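Local coordinates for protein UDP-galactopyranose mutase (Deinococcus radiodurans, PDB 3HDQ) that probably interconverts UDP-galactopyranose and UDP-galactofuranose with the help of a bound FAD, holding the UDP-galactose substrate in a pocket next to the flavin, at residues R61-G66 against H80-H85; G41-E46 against F95-R100; L119-I122 against D127-N130; K182-D187 against Y368-M373. All coordinates share one frame; numbering follows the deposited sequence.

Contacts 1 and 2 share the N-terminal Rossmann-like region. Along the chain, contact 1 falls within the interval that contact 2 spans; their centres are about 17 Å apart. Contact 1 joins two loops that line the FAD pocket, whereas contact 2 packs helix 39-50 on helix 92-99. Contact 3 follows, at strand 118-122, outermost of the mixed sheet within this chain, its centre about 37 Å from that of contact 2. Contact 4, its centre about 18 Å from that of contact 1, links the end of helix 159-184 to the loop before helix 373-388. Contacts 1 and 4 touch FAD and meet through His85 and Met373; contact 4 also hydrogen-bonds the substrate through Trp184 and Tyr370.

Contact 1: residues R61-G66 against H80-H85; sequences RPHIGG and HPYGPH. With FAD (flavin-adenine dinucleotide), chain L.
Tyr82 reaches across to Arg61 and His63, joining two loops of the FAD-binding Rossmann-type domain: residues 61-66 follow strand 55-58, and residues 80-85 start with a type I turn from His80 to Gly83. The polar link is a nearly straight hydrogen bond of 2.7 Å between His63 NE2 and Tyr82 OH, each lying near the plane of the other's ring. Through its other nitrogen, His63 ND1 donates to Ile64 O at 2.7 Å, so both ring nitrogens are engaged and the rotation of the ring is fixed. The stacking belongs to Arg61. Its side chain, extended from CG to NE, lays the guanidinium over Tyr82 with the planes 26° apart, an off-centre cation-pi contact in which CZ is 4.5 Å from the ring centroid. FAD O2B covers the opposite face, and Arg61 NH1 adds a weak bond of 3.2 Å to FAD O3B; the arginine is thus sandwiched between tyrosine and adenosine ribose. Close to the pyrophosphate, a CB on Gly66 would run into FAD O1A. His85 sets a ring face on the flavin near C5X, gives ND1 to Gly83 O, and pairs its NE2 with FAD O2' at 3.1 Å.

Contact 2: residues G41-E46 against F95-R100; sequences GSVLAE and FEYLSR
Tyr97 and Glu46 run past each other in opposite directions, which puts the phenol oxygen beside the carboxylate. Tyr97 OH donates to Glu46 OE1 at 2.7 Å, reaching it on the anti side and somewhat out of the carboxylate plane, while OE1 itself lies near the plane of the tyrosine ring at its edge. The two flat groups are turned 52° from one another. Glu46 gets there by setting CG anti to its backbone N (chi1 -175°) and then bending at chi2, so that the carboxylate folds back toward the tyrosine. Its other oxygen serves Arg100: NH1 approaches OE2 from above the carboxylate plane in a salt bridge of 3.1 Å, with the guanidinium plane 69° from that of the carboxylate. The glutamate therefore bridges two side chains of 95-100. These residues join helix 39-50, whose start, with Gly41, fits the glycine-rich GxGxxG pattern of Rossmann-type FAD-binding folds, to the end of helix 92-99. Val43, one turn before Glu46, crosses the phenol obliquely. Its CG2 is 3.9 Å from Tyr97 CE2, and its CG1 comes within 3.6 Å of Tyr97 OH, so a methyl packs against the hydroxyl that is bonded to Glu46. Leu381 of helix 373-388 touches both Val43 and Tyr97, and Phe101 meets the tyrosine ring edge-to-face.

Contact 3: residues L119-I122 against D127-N130; sequences LLPI and DTVN
Thr128 fastens its helix to Pro121 by one side-chain to backbone hydrogen bond. Thr128 OG1 donates to Pro121 O at 2.7 Å, with a C=O...OG1 angle of 126° and the donor tilted 27° from the carbonyl plane. The hydroxyl is placed by the first torsion (chi1 -55°), which sets OG1 opposite the carbonyl carbon of its own residue and the methyl CG2 anti to the backbone N. Van der Waals contacts make up the rest. OG1 also lies against the proline ring, 3.4 Å from Pro121 CB and 3.5 Å from Pro121 CD, so the ring and the carbonyl of one residue meet the same oxygen. Thr128 CG2 turns to the strand as well, 3.6 Å from Pro121 O and 4.2 Å from Leu120 CB. The backbones come close here, with Leu120 CA and Thr128 CA 5.6 Å apart. A valine in place of Thr128 is likely to leave Pro121 O without this donor, with at best a methyl near the carbonyl. Next to the contact, Asn125 OD1 accepts from Thr128 N, and Asp127 forms a salt bridge with Arg205. The arrangement is a strand-loop-helix connection, with helix 126-133 laid on strand 118-122, the outermost strand of the mixed sheet within this chain, beside Ile122, which touches the bound UDP-galactose.

Contact 4: residues K182-D187 against Y368-M373; sequences KQWGLD and YRYYNM. With FAD (flavin-adenine dinucleotide), chain L.
Two long side chains span backbones 13.1 Å apart at the CA atoms of Trp184 and Tyr370, touching mainly where Trp184 CZ2 meets Tyr370 CE2 at 3.6 Å. That tyrosine carbon lies at the edge of the indole, near its plane, and the rings are inclined at 66°, neither stacked nor edge-to-face. Both polar ends turn to the substrate: Trp184 NE1 bonds to O3D of UDP-galactose and Tyr370 OH to its O2B, so the pair lines the nucleotide pocket. Tyr370 centres an inverse gamma turn, and the chain beyond it holds the cofactor. Tyr371 O accepts from FAD O3' at 3.1 Å, and Met373 N donates to FAD O2 at 2.8 Å. Met373 bends at chi3 to bring CE within 3.4 Å of FAD C2, while its CG lies 3.5 Å from FAD N1. With an alanine at Met373 the backbone bond could remain, but the pyrimidine end of the flavin would probably lose the cover of CG and CE, opening a gap beside His85. Trp184 ends helix 159-184, next to Gln183, which touches strand 320-336; the facing loop comes from strand 359-361 and runs into helix 373-388, which begins at the flavin.

Contact 1: residues R61-G66 against H80-H85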
# COMPACT_ATOMS: atom_id res chain seq x y z
N ARG A 61 12.64 0.51 5.04
CA ARG A 61 11.27 0.19 5.44
C ARG A 61 10.56 -0.55 4.31
O ARG A 61 11.03 -0.52 3.18
CB ARG A 61 10.52 1.46 5.86
CG ARG A 61 10.96 1.98 7.21
CD ARG A 61 10.50 3.40 7.44
NE ARG A 61 10.72 3.79 8.83
CZ ARG A 61 10.73 5.05 9.26
NH1 ARG A 61 10.52 6.04 8.41
NH2 ARG A 61 10.95 5.31 10.54
N PRO A 62 9.44 -1.23 4.62
CA PRO A 62 8.77 -2.00 3.56
C PRO A 62 7.76 -1.17 2.81
O PRO A 62 6.95 -1.73 2.08
CB PRO A 62 8.03 -3.10 4.33
CG PRO A 62 8.09 -2.69 5.82
CD PRO A 62 8.76 -1.35 5.91
N HIS A 63 7.79 0.15 2.98
CA HIS A 63 6.82 1.02 2.32
C HIS A 63 7.49 2.34 1.96
O HIS A 63 8.55 2.64 2.48
CB HIS A 63 5.65 1.30 3.27
CG HIS A 63 6.07 2.01 4.52
ND1 HIS A 63 6.49 3.32 4.52
CD2 HIS A 63 6.16 1.59 5.81
CE1 HIS A 63 6.81 3.68 5.75
NE2 HIS A 63 6.62 2.65 6.55
N ILE A 64 6.87 3.11 1.07
CA ILE A 64 7.37 4.43 0.70
C ILE A 64 6.85 5.51 1.66
O ILE A 64 6.09 5.21 2.59
CB ILE A 64 6.97 4.80 -0.76
CG1 ILE A 64 5.44 4.86 -0.89
CG2 ILE A 64 7.56 3.78 -1.74
CD1 ILE A 64 4.93 5.23 -2.27
N GLY A 65 7.26 6.75 1.45
CA GLY A 65 6.69 7.86 2.20
C GLY A 65 7.39 8.29 3.48
O GLY A 65 6.99 9.28 4.10
N GLY A 66 8.44 7.59 3.88
CA GLY A 66 9.13 7.94 5.12
C GLY A 66 8.18 8.03 6.31
O GLY A 66 7.31 7.17 6.48
N HIS A 80 -2.00 7.44 10.45
CA HIS A 80 -0.57 7.69 10.24
C HIS A 80 0.24 6.86 11.24
O HIS A 80 0.29 7.19 12.43
CB HIS A 80 -0.23 9.17 10.42
CG HIS A 80 -1.11 10.09 9.64
ND1 HIS A 80 -1.05 11.46 9.75
CD2 HIS A 80 -2.09 9.83 8.73
CE1 HIS A 80 -1.94 12.01 8.95
NE2 HIS A 80 -2.59 11.05 8.32
N PRO A 81 0.86 5.78 10.77
CA PRO A 81 1.59 4.91 11.70
C PRO A 81 2.65 5.64 12.54
O PRO A 81 2.91 5.19 13.65
CB PRO A 81 2.26 3.87 10.78
CG PRO A 81 1.40 3.87 9.53
CD PRO A 81 0.91 5.30 9.38
N TYR A 82 3.22 6.74 12.03
CA TYR A 82 4.30 7.42 12.76
C TYR A 82 3.91 8.76 13.37
O TYR A 82 4.72 9.69 13.44
CB TYR A 82 5.53 7.62 11.86
CG TYR A 82 5.96 6.37 11.15
CD1 TYR A 82 5.58 6.13 9.83
CD2 TYR A 82 6.74 5.42 11.79
CE1 TYR A 82 5.96 4.97 9.17
CE2 TYR A 82 7.14 4.25 11.14
CZ TYR A 82 6.73 4.03 9.83
OH TYR A 82 7.11 2.88 9.17
N GLY A 83 2.66 8.86 13.81
CA GLY A 83 2.18 10.08 14.44
C GLY A 83 1.49 11.01 13.46
O GLY A 83 1.69 10.90 12.25
N PRO A 84 0.70 11.94 13.97
CA PRO A 84 -0.12 12.81 13.13
C PRO A 84 0.74 13.68 12.22
O PRO A 84 1.65 14.36 12.71
CB PRO A 84 -0.85 13.69 14.14
CG PRO A 84 0.08 13.74 15.33
CD PRO A 84 0.74 12.39 15.38
N HIS A 85 0.48 13.66 10.92
CA HIS A 85 1.13 14.57 9.99
C HIS A 85 0.13 15.54 9.34
O HIS A 85 -0.68 15.15 8.51
CB HIS A 85 1.90 13.79 8.93
CG HIS A 85 3.15 13.17 9.45
ND1 HIS A 85 3.16 12.29 10.51
CD2 HIS A 85 4.45 13.33 9.09
CE1 HIS A 85 4.40 11.93 10.78
NE2 HIS A 85 5.20 12.55 9.92
PA FAD L . 12.05 10.76 6.51
O1A FAD L . 10.64 10.68 6.46
O2A FAD L . 12.48 10.41 7.80
O5B FAD L . 12.58 9.74 5.48
C5B FAD L . 13.88 9.32 5.38
C4B FAD L . 13.86 7.89 4.95
O4B FAD L . 15.14 7.40 4.82
C3B FAD L . 13.20 7.05 6.03
O3B FAD L . 12.02 6.46 5.60
C2B FAD L . 14.22 6.01 6.36
O2B FAD L . 13.60 4.79 6.47
C1B FAD L . 15.16 6.08 5.19
N9A FAD L . 16.48 5.57 5.54
C8A FAD L . 17.29 5.96 6.53
N7A FAD L . 18.39 5.25 6.51
C5A FAD L . 18.31 4.38 5.52
C6A FAD L . 19.15 3.40 5.04
N6A FAD L . 20.35 3.28 5.48
N1A FAD L . 18.78 2.65 3.97
C2A FAD L . 17.59 2.85 3.39
N3A FAD L . 16.77 3.81 3.86
C4A FAD L . 17.10 4.56 4.91
N1 FAD L . 5.63 17.80 9.55
C2 FAD L . 4.67 18.66 9.20
O2 FAD L . 4.82 19.44 8.32
N3 FAD L . 3.51 18.62 9.87
C4 FAD L . 3.33 17.72 10.87
O4 FAD L . 2.31 17.67 11.48
C4X FAD L . 4.32 16.87 11.21
N5 FAD L . 4.12 16.00 12.22
C5X FAD L . 5.11 15.15 12.55
C6 FAD L . 4.90 14.25 13.57
C7 FAD L . 5.90 13.38 13.92
C7M FAD L . 5.69 12.41 15.01
C8 FAD L . 7.09 13.39 13.25
C8M FAD L . 8.13 12.43 13.67
C9 FAD L . 7.29 14.29 12.22
C9A FAD L . 6.31 15.18 11.87
N10 FAD L . 6.49 16.07 10.85
C10 FAD L . 5.48 16.91 10.54
C1' FAD L . 7.80 16.22 10.16
C2' FAD L . 7.96 15.31 8.96
O2' FAD L . 7.89 14.02 9.44
C3' FAD L . 9.29 15.49 8.25
O3' FAD L . 9.48 16.70 7.68
C4' FAD L . 9.33 14.67 7.01
O4' FAD L . 8.49 13.59 7.27
C5' FAD L . 10.76 14.29 6.75
O5' FAD L . 11.04 13.91 5.45
P FAD L . 12.41 13.25 5.15
O1P FAD L . 12.40 12.73 3.84
O2P FAD L . 13.39 14.27 5.25
O3P FAD L . 12.67 12.16 6.23

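Contact 2: residues G41-E46 against F95-R100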
# COMPACT_ATOMS: atom_id res chain seq x y z
N GLY A 41 13.76 12.17 -0.40
CA GLY A 41 14.11 11.30 -1.50
C GLY A 41 13.14 11.34 -2.68
O GLY A 41 13.55 11.37 -3.84
N SER A 42 11.85 11.34 -2.37
CA SER A 42 10.81 11.21 -3.39
C SER A 42 10.70 12.45 -4.27
O SER A 42 10.44 12.34 -5.45
CB SER A 42 9.46 10.91 -2.75
OG SER A 42 9.51 9.70 -2.04
N VAL A 43 10.88 13.63 -3.68
CA VAL A 43 10.82 14.85 -4.47
C VAL A 43 12.01 14.88 -5.43
O VAL A 43 11.86 15.23 -6.59
CB VAL A 43 10.84 16.11 -3.58
CG1 VAL A 43 11.08 17.36 -4.44
CG2 VAL A 43 9.54 16.25 -2.82
N LEU A 44 13.19 14.51 -4.94
CA LEU A 44 14.36 14.46 -5.81
C LEU A 44 14.27 13.32 -6.84
O LEU A 44 14.71 13.46 -7.98
CB LEU A 44 15.65 14.40 -4.98
CG LEU A 44 16.11 15.78 -4.50
CD1 LEU A 44 16.95 15.69 -3.23
CD2 LEU A 44 16.88 16.50 -5.62
N ALA A 45 13.66 12.21 -6.45
CA ALA A 45 13.45 11.13 -7.41
C ALA A 45 12.52 11.60 -8.53
O ALA A 45 12.77 11.33 -9.70
CB ALA A 45 12.88 9.90 -6.72
N GLU A 46 11.47 12.33 -8.17
CA GLU A 46 10.51 12.80 -9.17
C GLU A 46 11.13 13.84 -10.12
O GLU A 46 10.98 13.73 -11.34
CB GLU A 46 9.26 13.38 -8.49
CG GLU A 46 8.15 13.78 -9.47
CD GLU A 46 8.33 15.19 -10.01
OE1 GLU A 46 8.78 16.08 -9.26
OE2 GLU A 46 8.02 15.41 -11.20
N PHE A 95 3.19 24.34 -2.23
CA PHE A 95 1.80 23.94 -2.33
C PHE A 95 1.41 23.55 -3.77
O PHE A 95 0.76 22.53 -4.00
CB PHE A 95 0.85 24.99 -1.74
CG PHE A 95 -0.58 24.56 -1.74
CD1 PHE A 95 -1.47 25.04 -2.69
CD2 PHE A 95 -1.04 23.63 -0.81
CE1 PHE A 95 -2.79 24.62 -2.70
CE2 PHE A 95 -2.35 23.20 -0.82
CZ PHE A 95 -3.23 23.70 -1.76
N GLU A 96 1.84 24.34 -4.75
CA GLU A 96 1.51 24.01 -6.13
C GLU A 96 2.24 22.75 -6.64
O GLU A 96 1.66 21.92 -7.33
CB GLU A 96 1.71 25.22 -7.05
CG GLU A 96 0.72 26.35 -6.71
CD GLU A 96 0.65 27.46 -7.74
OE1 GLU A 96 1.67 27.74 -8.40
OE2 GLU A 96 -0.43 28.06 -7.87
N TYR A 97 3.50 22.60 -6.26
CA TYR A 97 4.25 21.41 -6.64
C TYR A 97 3.53 20.14 -6.20
O TYR A 97 3.24 19.26 -7.01
CB TYR A 97 5.66 21.46 -6.05
CG TYR A 97 6.39 20.17 -6.21
CD1 TYR A 97 6.98 19.83 -7.42
CD2 TYR A 97 6.48 19.27 -5.16
CE1 TYR A 97 7.63 18.64 -7.58
CE2 TYR A 97 7.13 18.08 -5.30
CZ TYR A 97 7.71 17.77 -6.52
OH TYR A 97 8.37 16.56 -6.68
N LEU A 98 3.21 20.07 -4.91
CA LEU A 98 2.49 18.93 -4.36
C LEU A 98 1.11 18.73 -5.01
O LEU A 98 0.62 17.60 -5.08
CB LEU A 98 2.34 19.11 -2.85
CG LEU A 98 3.24 18.27 -1.94
CD1 LEU A 98 4.48 17.76 -2.66
CD2 LEU A 98 3.60 19.05 -0.69
N SER A 99 0.51 19.82 -5.47
CA SER A 99 -0.81 19.76 -6.09
C SER A 99 -0.77 18.98 -7.40
O SER A 99 -1.81 18.53 -7.89
CB SER A 99 -1.36 21.17 -6.34
OG SER A 99 -1.83 21.75 -5.13
N ARG A 100 0.43 18.83 -7.96
CA ARG A 100 0.59 17.99 -9.14
C ARG A 100 0.29 16.51 -8.82
O ARG A 100 -0.01 15.74 -9.72
CB ARG A 100 2.01 18.11 -9.72
CG ARG A 100 2.51 19.54 -9.98
CD ARG A 100 3.94 19.51 -10.54
NE ARG A 100 4.03 18.53 -11.63
CZ ARG A 100 5.09 17.76 -11.88
NH1 ARG A 100 6.18 17.85 -11.14
NH2 ARG A 100 5.06 16.90 -12.88

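Contact 3: residues L119-I122 against D127-N130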
# COMPACT_ATOMS: atom_id res chain seq x y z
N LEU A 119 -9.38 21.81 29.00
CA LEU A 119 -8.79 21.78 27.66
C LEU A 119 -8.70 23.19 27.09
O LEU A 119 -9.72 23.82 26.77
CB LEU A 119 -9.59 20.85 26.74
CG LEU A 119 -9.58 19.40 27.22
CD1 LEU A 119 -10.47 18.52 26.33
CD2 LEU A 119 -8.15 18.86 27.26
N LEU A 120 -7.48 23.68 26.97
CA LEU A 120 -7.22 25.07 26.64
C LEU A 120 -6.43 25.18 25.35
O LEU A 120 -5.56 24.35 25.10
CB LEU A 120 -6.44 25.73 27.78
CG LEU A 120 -7.19 26.52 28.86
CD1 LEU A 120 -8.66 26.14 28.92
CD2 LEU A 120 -6.51 26.36 30.21
N PRO A 121 -6.68 26.22 24.55
CA PRO A 121 -5.94 26.40 23.30
C PRO A 121 -4.43 26.53 23.52
O PRO A 121 -3.99 27.28 24.40
CB PRO A 121 -6.49 27.71 22.74
CG PRO A 121 -7.80 27.92 23.43
CD PRO A 121 -7.65 27.31 24.78
N ILE A 122 -3.67 25.79 22.73
CA ILE A 122 -2.24 26.02 22.55
C ILE A 122 -2.09 26.10 21.04
O ILE A 122 -2.66 25.28 20.33
CB ILE A 122 -1.39 24.87 23.14
CG1 ILE A 122 0.10 25.12 22.94
CG2 ILE A 122 -1.79 23.52 22.54
CD1 ILE A 122 0.73 25.92 24.04
N ASP A 127 -8.00 33.67 24.88
CA ASP A 127 -8.96 32.78 25.52
C ASP A 127 -8.26 31.85 26.50
O ASP A 127 -8.81 31.53 27.56
CB ASP A 127 -9.74 31.94 24.47
CG ASP A 127 -10.56 32.80 23.52
OD1 ASP A 127 -11.26 33.72 23.99
OD2 ASP A 127 -10.51 32.55 22.30
N THR A 128 -7.06 31.41 26.14
CA THR A 128 -6.28 30.55 27.04
C THR A 128 -6.05 31.23 28.40
O THR A 128 -6.25 30.63 29.46
CB THR A 128 -4.90 30.19 26.46
OG1 THR A 128 -5.06 29.59 25.16
CG2 THR A 128 -4.19 29.21 27.38
N VAL A 129 -5.60 32.48 28.36
CA VAL A 129 -5.35 33.24 29.58
C VAL A 129 -6.65 33.51 30.36
O VAL A 129 -6.74 33.23 31.55
CB VAL A 129 -4.62 34.55 29.26
CG1 VAL A 129 -4.44 35.40 30.52
CG2 VAL A 129 -3.27 34.25 28.60
N ASN A 130 -7.66 34.06 29.68
CA ASN A 130 -8.93 34.30 30.34
C ASN A 130 -9.48 33.04 31.00
O ASN A 130 -9.87 33.06 32.16
CB ASN A 130 -9.94 34.91 29.36
CG ASN A 130 -9.66 36.39 29.09
OD1 ASN A 130 -8.99 37.06 29.88
ND2 ASN A 130 -10.18 36.91 27.98

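Contact 4: residues K182-D187 against Y368-M373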
# COMPACT_ATOMS: atom_id res chain seq x y z
N LYS A 182 9.41 16.17 29.09
CA LYS A 182 8.90 14.85 28.72
C LYS A 182 9.29 14.46 27.28
O LYS A 182 9.77 13.35 27.04
CB LYS A 182 7.39 14.78 28.94
CG LYS A 182 6.81 13.38 28.85
CD LYS A 182 5.41 13.29 29.50
CE LYS A 182 4.39 14.16 28.79
NZ LYS A 182 3.04 14.05 29.42
N GLN A 183 9.10 15.39 26.35
CA GLN A 183 9.41 15.17 24.93
C GLN A 183 10.90 14.93 24.64
O GLN A 183 11.24 14.03 23.87
CB GLN A 183 8.89 16.33 24.08
CG GLN A 183 9.34 16.32 22.61
CD GLN A 183 8.89 15.08 21.84
OE1 GLN A 183 8.17 14.23 22.36
NE2 GLN A 183 9.31 14.98 20.59
N TRP A 184 11.77 15.72 25.24
CA TRP A 184 13.20 15.67 24.89
C TRP A 184 14.08 14.95 25.91
O TRP A 184 15.19 14.52 25.59
CB TRP A 184 13.73 17.07 24.69
CG TRP A 184 13.01 17.78 23.62
CD1 TRP A 184 11.94 18.60 23.76
CD2 TRP A 184 13.29 17.71 22.22
NE1 TRP A 184 11.53 19.07 22.53
CE2 TRP A 184 12.35 18.54 21.57
CE3 TRP A 184 14.25 17.04 21.45
CZ2 TRP A 184 12.34 18.71 20.19
CZ3 TRP A 184 14.23 17.21 20.07
CH2 TRP A 184 13.29 18.05 19.46
N GLY A 185 13.59 14.84 27.14
CA GLY A 185 14.41 14.32 28.21
C GLY A 185 15.40 15.38 28.63
O GLY A 185 16.37 15.09 29.31
N LEU A 186 15.14 16.62 28.21
CA LEU A 186 15.93 17.78 28.59
C LEU A 186 15.02 18.89 29.13
O LEU A 186 13.87 19.01 28.72
CB LEU A 186 16.69 18.34 27.37
CG LEU A 186 18.07 17.84 26.92
CD1 LEU A 186 18.80 17.13 28.06
CD2 LEU A 186 17.98 16.94 25.70
N ASP A 187 15.54 19.71 30.05
CA ASP A 187 14.85 20.95 30.43
C ASP A 187 15.00 21.92 29.27
O ASP A 187 15.98 21.85 28.53
CB ASP A 187 15.48 21.55 31.69
CG ASP A 187 14.71 22.77 32.20
OD1 ASP A 187 13.76 22.59 32.98
OD2 ASP A 187 15.07 23.91 31.83
N TYR A 368 20.25 17.29 9.72
CA TYR A 368 20.05 17.58 11.14
C TYR A 368 19.27 18.89 11.35
O TYR A 368 19.67 19.76 12.12
CB TYR A 368 21.39 17.62 11.87
CG TYR A 368 21.32 17.26 13.35
CD1 TYR A 368 20.95 15.98 13.75
CD2 TYR A 368 21.65 18.18 14.33
CE1 TYR A 368 20.89 15.63 15.07
CE2 TYR A 368 21.59 17.85 15.68
CZ TYR A 368 21.21 16.57 16.04
OH TYR A 368 21.14 16.21 17.36
N ARG A 369 18.15 19.00 10.65
CA ARG A 369 17.32 20.19 10.73
C ARG A 369 15.90 19.83 11.17
O ARG A 369 15.31 18.89 10.65
CB ARG A 369 17.34 20.93 9.39
CG ARG A 369 18.70 21.55 9.10
CD ARG A 369 18.70 22.32 7.80
NE ARG A 369 20.05 22.65 7.35
CZ ARG A 369 20.31 23.24 6.18
NH1 ARG A 369 19.31 23.55 5.36
NH2 ARG A 369 21.55 23.51 5.82
N TYR A 370 15.38 20.57 12.15
CA TYR A 370 14.03 20.32 12.68
C TYR A 370 12.98 20.87 11.70
O TYR A 370 12.32 21.87 11.97
CB TYR A 370 13.89 20.96 14.08
CG TYR A 370 12.70 20.53 14.95
CD1 TYR A 370 11.59 19.88 14.40
CD2 TYR A 370 12.67 20.82 16.31
CE1 TYR A 370 10.50 19.51 15.19
CE2 TYR A 370 11.58 20.46 17.11
CZ TYR A 370 10.50 19.80 16.54
OH TYR A 370 9.42 19.43 17.32
N TYR A 371 12.84 20.19 10.55
CA TYR A 371 12.02 20.69 9.44
C TYR A 371 10.63 20.07 9.38
O TYR A 371 10.45 18.87 9.63
CB TYR A 371 12.72 20.42 8.10
CG TYR A 371 13.69 21.49 7.65
CD1 TYR A 371 13.80 22.68 8.34
CD2 TYR A 371 14.47 21.32 6.50
CE1 TYR A 371 14.67 23.67 7.93
CE2 TYR A 371 15.34 22.31 6.08
CZ TYR A 371 15.43 23.49 6.80
OH TYR A 371 16.29 24.49 6.41
N ASN A 372 9.64 20.88 9.02
CA ASN A 372 8.30 20.37 8.71
C ASN A 372 8.29 19.82 7.28
O ASN A 372 9.26 20.00 6.54
CB ASN A 372 7.23 21.46 8.87
CG ASN A 372 7.22 22.07 10.26
OD1 ASN A 372 7.32 21.36 11.27
ND2 ASN A 372 7.11 23.40 10.33
N MET A 373 7.20 19.18 6.89
CA MET A 373 7.13 18.59 5.56
C MET A 373 7.40 19.62 4.45
O MET A 373 8.23 19.38 3.56
CB MET A 373 5.79 17.88 5.33
CG MET A 373 5.59 16.65 6.20
SD MET A 373 3.97 15.85 5.93
CE MET A 373 2.89 16.95 6.86
PA FAD L . 12.05 10.76 6.51
O1A FAD L . 10.64 10.68 6.46
O2A FAD L . 12.48 10.41 7.80
O5B FAD L . 12.58 9.74 5.48
C5B FAD L . 13.88 9.32 5.38
C4B FAD L . 13.86 7.89 4.95
O4B FAD L . 15.14 7.40 4.82
C3B FAD L . 13.20 7.05 6.03
O3B FAD L . 12.02 6.46 5.60
C2B FAD L . 14.22 6.01 6.36
O2B FAD L . 13.60 4.79 6.47
C1B FAD L . 15.16 6.08 5.19
N9A FAD L . 16.48 5.57 5.54
C8A FAD L . 17.29 5.96 6.53
N7A FAD L . 18.39 5.25 6.51
C5A FAD L . 18.31 4.38 5.52
C6A FAD L . 19.15 3.40 5.04
N6A FAD L . 20.35 3.28 5.48
N1A FAD L . 18.78 2.65 3.97
C2A FAD L . 17.59 2.85 3.39
N3A FAD L . 16.77 3.81 3.86
C4A FAD L . 17.10 4.56 4.91
N1 FAD L . 5.63 17.80 9.55
C2 FAD L . 4.67 18.66 9.20
O2 FAD L . 4.82 19.44 8.32
N3 FAD L . 3.51 18.62 9.87
C4 FAD L . 3.33 17.72 10.87
O4 FAD L . 2.31 17.67 11.48
C4X FAD L . 4.32 16.87 11.21
N5 FAD L . 4.12 16.00 12.22
C5X FAD L . 5.11 15.15 12.55
C6 FAD L . 4.90 14.25 13.57
C7 FAD L . 5.90 13.38 13.92
C7M FAD L . 5.69 12.41 15.01
C8 FAD L . 7.09 13.39 13.25
C8M FAD L . 8.13 12.43 13.67
C9 FAD L . 7.29 14.29 12.22
C9A FAD L . 6.31 15.18 11.87
N10 FAD L . 6.49 16.07 10.85
C10 FAD L . 5.48 16.91 10.54
C1' FAD L . 7.80 16.22 10.16
C2' FAD L . 7.96 15.31 8.96
O2' FAD L . 7.89 14.02 9.44
C3' FAD L . 9.29 15.49 8.25
O3' FAD L . 9.48 16.70 7.68
C4' FAD L . 9.33 14.67 7.01
O4' FAD L . 8.49 13.59 7.27
C5' FAD L . 10.76 14.29 6.75
O5' FAD L . 11.04 13.91 5.45
P FAD L . 12.41 13.25 5.15
O1P FAD L . 12.40 12.73 3.84
O2P FAD L . 13.39 14.27 5.25
O3P FAD L . 12.67 12.16 6.23